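Long-range contacts in peptide ABC transporter, peptide-binding protein (PDB 2D5W), which binds oligopeptides, here captured with a pentapeptide, and probably delivers them to a membrane-bound ABC transporter for uptake: residues I234-V244 and W580-V590; A334-F344 and R420-L429. All coordinates share one frame; numbering follows the deposited sequence.

Contact 1. Residues I234-V244 and W580-V590; sequences IKPEGGESKYV and WEIGWESRGAV
Tyr243 reaches across to Val590 with its hydroxyl, and its ring lies between the two segments. The OH accepts the Val590 N-H almost straight (N to OH 3.0 Å, 173° at the hydrogen) and donates to Glu237 O at 2.6 Å, in the carbonyl plane on a lone pair. A water also donates to it and bridges to Val590 O, giving this oxygen three partners. Pro236 CB lies over one face of the ring; on the other side Ala589 CA makes an off-centre CH-pi contact, 4.1 Å from the ring centroid. At the ring edge, Tyr243 CE1 meets Glu581 O at 3.2 Å. A phenylalanine here would probably leave Val590 N and Glu237 O without their shared mate and loosen the tie between the loops. Glycine suits position 583 because a CB there would run into Tyr243 CD1.

Flanking pairs extend the interface. Ile234 turns its CG2 methyl onto the five-membered ring of Trp580, 3.9 Å from the centroid. The indole is brought there by a chi1 of 58°, which sets CG between the backbone N and the carbonyl carbon. Val244 CG1 packs obliquely on Trp584 NE1, whose N-H is taken by Ser7 O, while Val244 N makes a weak bond to Ile582 O. The aliphatic part of Lys242 lies against Arg587 O and Gly588, and its NZ bends back to Gly238 O.

Tyr243 thus joins the type II beta turn Pro236-Gly239, with glycines at its last two positions, to the loops flanking the short strand 583-584, which pairs with strand 560-561 in a two-stranded antiparallel sheet.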
loop_
_atom_site.group_PDB
_atom_site.type_symbol
_atom_site.label_atom_id
_atom_site.label_comp_id
_atom_site.label_asym_id
_atom_site.label_seq_id
_atom_site.Cartn_x
_atom_site.Cartn_y
_atom_site.Cartn_z
ATOM N N ILE A 234 5.620 -5.557 25.430
ATOM C CA ILE A 234 4.682 -4.514 25.828
ATOM C C ILE A 234 3.408 -5.138 26.377
ATOM O O ILE A 234 2.646 -5.774 25.647
ATOM C CB ILE A 234 4.329 -3.588 24.647
ATOM C CG1 ILE A 234 5.610 -3.132 23.939
ATOM C CG2 ILE A 234 3.542 -2.384 25.151
ATOM C CD1 ILE A 234 6.618 -2.445 24.839
ATOM N N LYS A 235 3.191 -4.963 27.675
ATOM C CA LYS A 235 2.013 -5.513 28.326
ATOM C C LYS A 235 0.951 -4.429 28.479
ATOM O O LYS A 235 1.237 -3.328 28.948
ATOM C CB LYS A 235 2.384 -6.079 29.699
ATOM C CG LYS A 235 3.595 -7.006 29.686
ATOM C CD LYS A 235 3.393 -8.214 28.778
ATOM C CE LYS A 235 4.623 -9.113 28.785
ATOM N NZ LYS A 235 4.461 -10.311 27.913
ATOM N N PRO A 236 -0.290 -4.725 28.067
ATOM C CA PRO A 236 -1.393 -3.766 28.165
ATOM C C PRO A 236 -1.803 -3.566 29.619
ATOM O O PRO A 236 -1.536 -4.418 30.467
ATOM C CB PRO A 236 -2.486 -4.426 27.332
ATOM C CG PRO A 236 -2.257 -5.875 27.595
ATOM C CD PRO A 236 -0.752 -6.000 27.490
ATOM N N GLU A 237 -2.451 -2.441 29.902
ATOM C CA GLU A 237 -2.881 -2.141 31.261
ATOM C C GLU A 237 -3.792 -3.221 31.835
ATOM O O GLU A 237 -4.804 -3.584 31.230
ATOM C CB GLU A 237 -3.587 -0.785 31.299
ATOM C CG GLU A 237 -4.177 -0.437 32.656
ATOM C CD GLU A 237 -4.553 1.025 32.772
ATOM O OE1 GLU A 237 -5.403 1.351 33.626
ATOM O OE2 GLU A 237 -3.992 1.850 32.022
ATOM N N GLY A 238 -3.420 -3.735 33.004
ATOM C CA GLY A 238 -4.206 -4.771 33.646
ATOM C C GLY A 238 -3.674 -6.163 33.378
ATOM O O GLY A 238 -4.099 -7.129 34.008
ATOM N N GLY A 239 -2.739 -6.270 32.439
ATOM C CA GLY A 239 -2.172 -7.567 32.116
ATOM C C GLY A 239 -2.711 -8.114 30.808
ATOM O O GLY A 239 -3.887 -7.941 30.488
ATOM N N GLU A 240 -1.851 -8.789 30.054
ATOM C CA GLU A 240 -2.233 -9.349 28.765
ATOM C C GLU A 240 -3.371 -10.370 28.812
ATOM O O GLU A 240 -4.062 -10.579 27.815
ATOM C CB GLU A 240 -1.012 -9.974 28.077
ATOM C CG GLU A 240 -0.371 -11.145 28.817
ATOM C CD GLU A 240 0.472 -10.716 30.006
ATOM O OE1 GLU A 240 -0.094 -10.205 30.994
ATOM O OE2 GLU A 240 1.709 -10.890 29.952
ATOM N N SER A 241 -3.583 -10.997 29.965
ATOM C CA SER A 241 -4.641 -11.998 30.091
ATOM C C SER A 241 -6.044 -11.418 29.888
ATOM O O SER A 241 -6.984 -12.148 29.571
ATOM C CB SER A 241 -4.564 -12.680 31.461
ATOM O OG SER A 241 -4.818 -11.762 32.508
ATOM N N LYS A 242 -6.179 -10.108 30.067
ATOM C CA LYS A 242 -7.472 -9.445 29.914
ATOM C C LYS A 242 -7.763 -9.052 28.472
ATOM O O LYS A 242 -8.833 -8.527 28.171
ATOM C CB LYS A 242 -7.523 -8.194 30.794
ATOM C CG LYS A 242 -7.480 -8.475 32.287
ATOM C CD LYS A 242 -7.500 -7.186 33.091
ATOM C CE LYS A 242 -7.648 -7.467 34.580
ATOM N NZ LYS A 242 -6.546 -8.319 35.099
ATOM N N TYR A 243 -6.814 -9.319 27.583
ATOM C CA TYR A 243 -6.949 -8.958 26.178
ATOM C C TYR A 243 -7.046 -10.203 25.298
ATOM O O TYR A 243 -6.819 -11.314 25.773
ATOM C CB TYR A 243 -5.777 -8.049 25.811
ATOM C CG TYR A 243 -5.803 -6.769 26.629
ATOM C CD1 TYR A 243 -6.347 -5.595 26.108
ATOM C CD2 TYR A 243 -5.350 -6.751 27.952
ATOM C CE1 TYR A 243 -6.443 -4.437 26.879
ATOM C CE2 TYR A 243 -5.444 -5.595 28.731
ATOM C CZ TYR A 243 -5.992 -4.444 28.188
ATOM O OH TYR A 243 -6.105 -3.301 28.951
ATOM N N VAL A 244 -7.378 -10.039 24.019
ATOM C CA VAL A 244 -7.559 -11.220 23.178
ATOM C C VAL A 244 -6.335 -12.119 23.051
ATOM O O VAL A 244 -5.197 -11.655 22.935
ATOM C CB VAL A 244 -8.112 -10.853 21.774
ATOM C CG1 VAL A 244 -9.454 -10.146 21.924
ATOM C CG2 VAL A 244 -7.129 -9.994 21.010
ATOM N N TRP A 580 -1.607 -5.245 20.850
ATOM C CA TRP A 580 -1.459 -5.825 22.181
ATOM C C TRP A 580 -2.475 -5.326 23.207
ATOM O O TRP A 580 -2.590 -5.903 24.286
ATOM C CB TRP A 580 -0.042 -5.571 22.708
ATOM C CG TRP A 580 0.305 -4.116 22.773
ATOM C CD1 TRP A 580 0.082 -3.260 23.815
ATOM C CD2 TRP A 580 0.883 -3.332 21.726
ATOM N NE1 TRP A 580 0.484 -1.990 23.476
ATOM C CE2 TRP A 580 0.979 -2.005 22.199
ATOM C CE3 TRP A 580 1.328 -3.622 20.429
ATOM C CZ2 TRP A 580 1.502 -0.966 21.418
ATOM C CZ3 TRP A 580 1.848 -2.590 19.652
ATOM C CH2 TRP A 580 1.930 -1.279 20.150
ATOM N N GLU A 581 -3.204 -4.259 22.890
ATOM C CA GLU A 581 -4.186 -3.735 23.839
ATOM C C GLU A 581 -5.627 -3.817 23.353
ATOM O O GLU A 581 -6.516 -3.190 23.926
ATOM C CB GLU A 581 -3.837 -2.292 24.235
ATOM C CG GLU A 581 -3.532 -1.371 23.072
ATOM C CD GLU A 581 -3.204 0.048 23.509
ATOM O OE1 GLU A 581 -2.582 0.226 24.578
ATOM O OE2 GLU A 581 -3.555 0.987 22.770
ATOM N N ILE A 582 -5.861 -4.592 22.302
ATOM C CA ILE A 582 -7.212 -4.765 21.788
ATOM C C ILE A 582 -7.863 -5.877 22.606
ATOM O O ILE A 582 -7.296 -6.956 22.781
ATOM C CB ILE A 582 -7.195 -5.132 20.288
ATOM C CG1 ILE A 582 -6.612 -3.961 19.488
ATOM C CG2 ILE A 582 -8.606 -5.473 19.817
ATOM C CD1 ILE A 582 -6.395 -4.243 18.017
ATOM N N GLY A 583 -9.052 -5.605 23.130
ATOM C CA GLY A 583 -9.716 -6.608 23.936
ATOM C C GLY A 583 -11.155 -6.289 24.276
ATOM O O GLY A 583 -11.685 -5.244 23.899
ATOM N N TRP A 584 -11.773 -7.208 25.007
ATOM C CA TRP A 584 -13.161 -7.083 25.418
ATOM C C TRP A 584 -13.269 -6.442 26.796
ATOM O O TRP A 584 -12.628 -6.889 27.747
ATOM C CB TRP A 584 -13.806 -8.468 25.428
ATOM C CG TRP A 584 -13.757 -9.144 24.088
ATOM C CD1 TRP A 584 -12.895 -10.124 23.686
ATOM C CD2 TRP A 584 -14.576 -8.839 22.952
ATOM N NE1 TRP A 584 -13.127 -10.448 22.367
ATOM C CE2 TRP A 584 -14.151 -9.671 21.895
ATOM C CE3 TRP A 584 -15.625 -7.938 22.729
ATOM C CZ2 TRP A 584 -14.742 -9.630 20.627
ATOM C CZ3 TRP A 584 -16.213 -7.897 21.470
ATOM C CH2 TRP A 584 -15.768 -8.738 20.435
ATOM N N GLU A 585 -14.080 -5.396 26.909
ATOM C CA GLU A 585 -14.232 -4.718 28.190
ATOM C C GLU A 585 -14.723 -5.647 29.298
ATOM O O GLU A 585 -14.315 -5.501 30.451
ATOM C CB GLU A 585 -15.173 -3.519 28.056
ATOM C CG GLU A 585 -14.691 -2.489 27.050
ATOM C CD GLU A 585 -15.465 -1.186 27.112
ATOM O OE1 GLU A 585 -14.997 -0.246 27.789
ATOM O OE2 GLU A 585 -16.542 -1.104 26.486
ATOM N N SER A 586 -15.579 -6.608 28.959
ATOM C CA SER A 586 -16.104 -7.530 29.963
ATOM C C SER A 586 -15.027 -8.486 30.478
ATOM O O SER A 586 -15.244 -9.203 31.458
ATOM C CB SER A 586 -17.298 -8.315 29.410
ATOM O OG SER A 586 -16.918 -9.162 28.346
ATOM N N ARG A 587 -13.875 -8.492 29.810
ATOM C CA ARG A 587 -12.733 -9.312 30.212
ATOM C C ARG A 587 -11.784 -8.445 31.037
ATOM O O ARG A 587 -10.796 -8.929 31.590
ATOM C CB ARG A 587 -11.989 -9.838 28.981
ATOM C CG ARG A 587 -12.581 -11.093 28.377
ATOM C CD ARG A 587 -12.078 -12.324 29.106
ATOM N NE ARG A 587 -12.653 -13.550 28.564
ATOM C CZ ARG A 587 -12.272 -14.773 28.917
ATOM N NH1 ARG A 587 -12.853 -15.834 28.374
ATOM N NH2 ARG A 587 -11.304 -14.936 29.809
ATOM N N GLY A 588 -12.087 -7.153 31.109
ATOM C CA GLY A 588 -11.248 -6.245 31.866
ATOM C C GLY A 588 -10.382 -5.351 30.998
ATOM O O GLY A 588 -9.627 -4.532 31.517
ATOM N N ALA A 589 -10.480 -5.501 29.679
ATOM C CA ALA A 589 -9.685 -4.674 28.774
ATOM C C ALA A 589 -9.995 -3.203 29.041
ATOM O O ALA A 589 -11.161 -2.810 29.123
ATOM C CB ALA A 589 -9.996 -5.026 27.329
ATOM N N VAL A 590 -8.948 -2.393 29.168
ATOM C CA VAL A 590 -9.101 -0.974 29.460
ATOM C C VAL A 590 -9.097 -0.103 28.208
ATOM O O VAL A 590 -8.117 -0.069 27.462
ATOM C CB VAL A 590 -7.978 -0.498 30.411
ATOM C CG1 VAL A 590 -8.142 0.981 30.717
ATOM C CG2 VAL A 590 -8.009 -1.313 31.696
HETATM O O HOH W 1 -2.903 -0.530 27.650
HETATM O O HOH W 2 -9.359 -12.955 30.595
HETATM O O HOH W 3 -10.210 -9.398 25.941
HETATM O O HOH W 4 -5.479 -1.060 27.549
#

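Contact 2. Residues A334-F344 and R420-L429; sequences ALNREGLVKAF and RTQQFFAEDL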
loop_
_atom_site.group_PDB
_atom_site.type_symbol
_atom_site.label_atom_id
_atom_site.label_comp_id
_atom_site.label_asym_id
_atom_site.label_seq_id
_atom_site.Cartn_x
_atom_site.Cartn_y
_atom_site.Cartn_z
ATOM N N ALA A 334 -14.595 10.788 -20.758
ATOM C CA ALA A 334 -15.665 9.822 -20.989
ATOM C C ALA A 334 -16.077 9.073 -19.723
ATOM O O ALA A 334 -17.002 8.265 -19.756
ATOM C CB ALA A 334 -15.248 8.833 -22.069
ATOM N N LEU A 335 -15.381 9.324 -18.617
ATOM C CA LEU A 335 -15.709 8.679 -17.348
ATOM C C LEU A 335 -16.561 9.652 -16.540
ATOM O O LEU A 335 -16.087 10.711 -16.129
ATOM C CB LEU A 335 -14.435 8.331 -16.569
ATOM C CG LEU A 335 -13.407 7.451 -17.289
ATOM C CD1 LEU A 335 -12.327 7.030 -16.302
ATOM C CD2 LEU A 335 -14.082 6.220 -17.880
ATOM N N ASN A 336 -17.826 9.305 -16.322
ATOM C CA ASN A 336 -18.710 10.183 -15.571
ATOM C C ASN A 336 -18.473 9.981 -14.083
ATOM O O ASN A 336 -19.297 9.404 -13.371
ATOM C CB ASN A 336 -20.169 9.898 -15.918
ATOM C CG ASN A 336 -21.107 10.924 -15.333
ATOM O OD1 ASN A 336 -20.674 11.869 -14.670
ATOM N ND2 ASN A 336 -22.400 10.752 -15.578
ATOM N N ARG A 337 -17.330 10.476 -13.620
ATOM C CA ARG A 337 -16.937 10.338 -12.227
ATOM C C ARG A 337 -17.869 11.046 -11.254
ATOM O O ARG A 337 -18.215 10.495 -10.208
ATOM C CB ARG A 337 -15.500 10.836 -12.048
ATOM C CG ARG A 337 -14.483 10.040 -12.858
ATOM C CD ARG A 337 -13.096 10.636 -12.738
ATOM N NE ARG A 337 -13.040 11.969 -13.328
ATOM C CZ ARG A 337 -12.131 12.888 -13.019
ATOM N NH1 ARG A 337 -12.162 14.074 -13.608
ATOM N NH2 ARG A 337 -11.194 12.628 -12.118
ATOM N N GLU A 338 -18.282 12.264 -11.584
ATOM C CA GLU A 338 -19.182 12.977 -10.692
ATOM C C GLU A 338 -20.517 12.242 -10.603
ATOM O O GLU A 338 -21.103 12.144 -9.527
ATOM C CB GLU A 338 -19.401 14.416 -11.167
ATOM C CG GLU A 338 -20.304 15.224 -10.241
ATOM C CD GLU A 338 -19.743 15.372 -8.833
ATOM O OE1 GLU A 338 -20.534 15.654 -7.908
ATOM O OE2 GLU A 338 -18.517 15.224 -8.644
ATOM N N GLY A 339 -20.995 11.720 -11.730
ATOM C CA GLY A 339 -22.248 10.987 -11.715
ATOM C C GLY A 339 -22.111 9.726 -10.882
ATOM O O GLY A 339 -23.023 9.346 -10.148
ATOM N N LEU A 340 -20.955 9.080 -10.991
ATOM C CA LEU A 340 -20.677 7.857 -10.251
ATOM C C LEU A 340 -20.648 8.086 -8.743
ATOM O O LEU A 340 -21.331 7.390 -7.995
ATOM C CB LEU A 340 -19.337 7.269 -10.707
ATOM C CG LEU A 340 -18.872 5.912 -10.172
ATOM C CD1 LEU A 340 -18.506 5.982 -8.697
ATOM C CD2 LEU A 340 -19.954 4.905 -10.439
ATOM N N VAL A 341 -19.867 9.059 -8.280
ATOM C CA VAL A 341 -19.795 9.270 -6.838
ATOM C C VAL A 341 -21.120 9.747 -6.254
ATOM O O VAL A 341 -21.442 9.435 -5.110
ATOM C CB VAL A 341 -18.645 10.243 -6.427
ATOM C CG1 VAL A 341 -17.310 9.707 -6.931
ATOM C CG2 VAL A 341 -18.907 11.642 -6.944
ATOM N N LYS A 342 -21.897 10.487 -7.041
ATOM C CA LYS A 342 -23.196 10.955 -6.571
ATOM C C LYS A 342 -24.135 9.762 -6.393
ATOM O O LYS A 342 -24.723 9.570 -5.329
ATOM C CB LYS A 342 -23.807 11.935 -7.575
ATOM C CG LYS A 342 -25.218 12.380 -7.210
ATOM C CD LYS A 342 -25.789 13.337 -8.244
ATOM C CE LYS A 342 -27.232 13.700 -7.924
ATOM N NZ LYS A 342 -28.122 12.505 -7.935
ATOM N N ALA A 343 -24.260 8.950 -7.436
ATOM C CA ALA A 343 -25.145 7.792 -7.393
ATOM C C ALA A 343 -24.693 6.701 -6.426
ATOM O O ALA A 343 -25.503 6.139 -5.694
ATOM C CB ALA A 343 -25.292 7.205 -8.793
ATOM N N PHE A 344 -23.397 6.412 -6.422
ATOM C CA PHE A 344 -22.840 5.355 -5.583
ATOM C C PHE A 344 -22.594 5.714 -4.122
ATOM O O PHE A 344 -22.802 4.883 -3.236
ATOM C CB PHE A 344 -21.500 4.878 -6.162
ATOM C CG PHE A 344 -21.614 4.000 -7.384
ATOM C CD1 PHE A 344 -22.662 4.138 -8.288
ATOM C CD2 PHE A 344 -20.623 3.057 -7.651
ATOM C CE1 PHE A 344 -22.719 3.346 -9.442
ATOM C CE2 PHE A 344 -20.671 2.265 -8.798
ATOM C CZ PHE A 344 -21.721 2.410 -9.695
ATOM N N ARG A 420 -19.263 -2.885 -10.559
ATOM C CA ARG A 420 -20.331 -1.980 -10.974
ATOM C C ARG A 420 -19.726 -0.769 -11.691
ATOM O O ARG A 420 -20.278 -0.270 -12.677
ATOM C CB ARG A 420 -21.134 -1.517 -9.755
ATOM C CG ARG A 420 -22.051 -2.593 -9.166
ATOM C CD ARG A 420 -22.546 -2.197 -7.778
ATOM N NE ARG A 420 -23.160 -0.874 -7.789
ATOM C CZ ARG A 420 -23.173 -0.042 -6.752
ATOM N NH1 ARG A 420 -23.752 1.145 -6.864
ATOM N NH2 ARG A 420 -22.599 -0.388 -5.607
ATOM N N THR A 421 -18.585 -0.301 -11.195
ATOM C CA THR A 421 -17.899 0.841 -11.794
ATOM C C THR A 421 -17.495 0.539 -13.236
ATOM O O THR A 421 -17.696 1.363 -14.132
ATOM C CB THR A 421 -16.645 1.214 -10.976
ATOM O OG1 THR A 421 -17.052 1.665 -9.679
ATOM C CG2 THR A 421 -15.854 2.321 -11.660
ATOM N N GLN A 422 -16.937 -0.645 -13.463
ATOM C CA GLN A 422 -16.526 -1.029 -14.808
ATOM C C GLN A 422 -17.711 -0.974 -15.765
ATOM O O GLN A 422 -17.593 -0.450 -16.871
ATOM C CB GLN A 422 -15.928 -2.436 -14.808
ATOM C CG GLN A 422 -14.585 -2.549 -14.103
ATOM C CD GLN A 422 -14.056 -3.971 -14.106
ATOM O OE1 GLN A 422 -14.766 -4.904 -13.734
ATOM N NE2 GLN A 422 -12.809 -4.144 -14.528
ATOM N N GLN A 423 -18.850 -1.515 -15.334
ATOM C CA GLN A 423 -20.074 -1.536 -16.137
ATOM C C GLN A 423 -20.594 -0.132 -16.412
ATOM O O GLN A 423 -21.040 0.185 -17.519
ATOM C CB GLN A 423 -21.177 -2.311 -15.411
ATOM C CG GLN A 423 -20.996 -3.807 -15.362
ATOM C CD GLN A 423 -22.137 -4.495 -14.636
ATOM O OE1 GLN A 423 -22.282 -5.711 -14.713
ATOM N NE2 GLN A 423 -22.940 -3.717 -13.909
ATOM N N PHE A 424 -20.565 0.694 -15.376
ATOM C CA PHE A 424 -21.032 2.068 -15.451
ATOM C C PHE A 424 -20.219 2.844 -16.491
ATOM O O PHE A 424 -20.776 3.482 -17.388
ATOM C CB PHE A 424 -20.897 2.700 -14.063
ATOM C CG PHE A 424 -21.445 4.089 -13.959
ATOM C CD1 PHE A 424 -22.767 4.306 -13.583
ATOM C CD2 PHE A 424 -20.631 5.190 -14.208
ATOM C CE1 PHE A 424 -23.269 5.600 -13.453
ATOM C CE2 PHE A 424 -21.123 6.488 -14.082
ATOM C CZ PHE A 424 -22.444 6.694 -13.703
ATOM N N PHE A 425 -18.896 2.790 -16.368
ATOM C CA PHE A 425 -18.019 3.488 -17.303
ATOM C C PHE A 425 -18.089 2.892 -18.711
ATOM O O PHE A 425 -18.060 3.623 -19.702
ATOM C CB PHE A 425 -16.566 3.432 -16.814
ATOM C CG PHE A 425 -16.274 4.308 -15.618
ATOM C CD1 PHE A 425 -15.179 4.024 -14.807
ATOM C CD2 PHE A 425 -17.050 5.429 -15.322
ATOM C CE1 PHE A 425 -14.857 4.831 -13.725
ATOM C CE2 PHE A 425 -16.731 6.245 -14.231
ATOM C CZ PHE A 425 -15.630 5.944 -13.435
ATOM N N ALA A 426 -18.177 1.569 -18.798
ATOM C CA ALA A 426 -18.226 0.892 -20.093
ATOM C C ALA A 426 -19.381 1.364 -20.966
ATOM O O ALA A 426 -19.246 1.463 -22.186
ATOM C CB ALA A 426 -18.315 -0.616 -19.890
ATOM N N GLU A 427 -20.514 1.654 -20.339
ATOM C CA GLU A 427 -21.688 2.100 -21.077
ATOM C C GLU A 427 -21.421 3.419 -21.798
ATOM O O GLU A 427 -21.831 3.603 -22.943
ATOM C CB GLU A 427 -22.877 2.241 -20.127
ATOM C CG GLU A 427 -24.206 2.452 -20.830
ATOM C CD GLU A 427 -25.387 2.309 -19.894
ATOM O OE1 GLU A 427 -25.520 1.234 -19.271
ATOM O OE2 GLU A 427 -26.182 3.265 -19.782
ATOM N N ASP A 428 -20.726 4.338 -21.135
ATOM C CA ASP A 428 -20.410 5.626 -21.744
ATOM C C ASP A 428 -19.260 5.518 -22.738
ATOM O O ASP A 428 -19.283 6.147 -23.795
ATOM C CB ASP A 428 -20.074 6.654 -20.662
ATOM C CG ASP A 428 -21.311 7.182 -19.960
ATOM O OD1 ASP A 428 -21.244 7.425 -18.737
ATOM O OD2 ASP A 428 -22.349 7.364 -20.637
ATOM N N LEU A 429 -18.253 4.721 -22.400
ATOM C CA LEU A 429 -17.116 4.538 -23.292
ATOM C C LEU A 429 -17.588 3.967 -24.629
ATOM O O LEU A 429 -17.094 4.357 -25.691
ATOM C CB LEU A 429 -16.083 3.608 -22.646
ATOM C CG LEU A 429 -15.276 4.237 -21.504
ATOM C CD1 LEU A 429 -14.587 3.155 -20.693
ATOM C CD2 LEU A 429 -14.253 5.207 -22.080
HETATM O O HOH W 5 -18.708 7.123 -17.750
HETATM O O HOH W 6 -23.231 8.674 -17.379
HETATM O O HOH W 7 -23.593 2.263 -4.328
#
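Arg420 lays its guanidinium flat on the Phe344 ring, CZ 4.0 Å from the ring centroid and the planes 28° apart, a cation-pi stack, the two side chains approaching from opposite directions. A water ties Arg420 NH1 to Phe344 O and so helps fix the group's rotation. One residue on, Thr421 OG1 passes near the Phe344 ring while bonded to Val417 O of its own helix.

Phe424, its CG opposite the backbone N (chi1 -175°), extends toward the other helix. The Phe344 edge points at its face in a T-shaped pair, centroids 5.7 Å apart. Leu340 CD2 sits over the Phe424 ring, 4.0 Å from its centroid. Phe425 takes Leu335 CD2 over one face at the same centroid distance, and also touches Leu547 and Tyr409 of the mixed sheet these helices pack on.

Asp428 OD1 accepts from two waters at 2.7 Å each; these lead to Ala334 O and Asn336 N, and to Asn336 ND2. Asn336 is the N-cap, its OD1 accepting from Gly339 N. Leu429 CD2 closes the row against Ala334 CB at 3.8 Å.

Large aromatic residues suit this spacing: the axes of 337-344 and 420-429 come no closer than 11.0 Å and run roughly antiparallel, at 142°, two neighbouring helices packed over a mixed sheet, as in alpha/beta solute-binding lobes.

How the contacts relate
The two contacts stand far apart, centres about 46 Å and nearest atoms about 28 Å from one another, and share no helix or sheet. Along the chain they are nested: 234-244 comes first, then 334-344 and 420-429, and 580-590 last. Contact 1 lies beside the five-stranded mixed sheet that holds strands 223-228 and 246-251, and brings residues near the C-terminus back to it. Contact 2 covers the seven-stranded mixed sheet with helices 337-345 and 416-431. Such an excursion and return is consistent with the two-lobed plan of periplasmic binding proteins, in which the chain leaves one lobe, builds the other and comes back. Each contact then probably belongs to a different lobe.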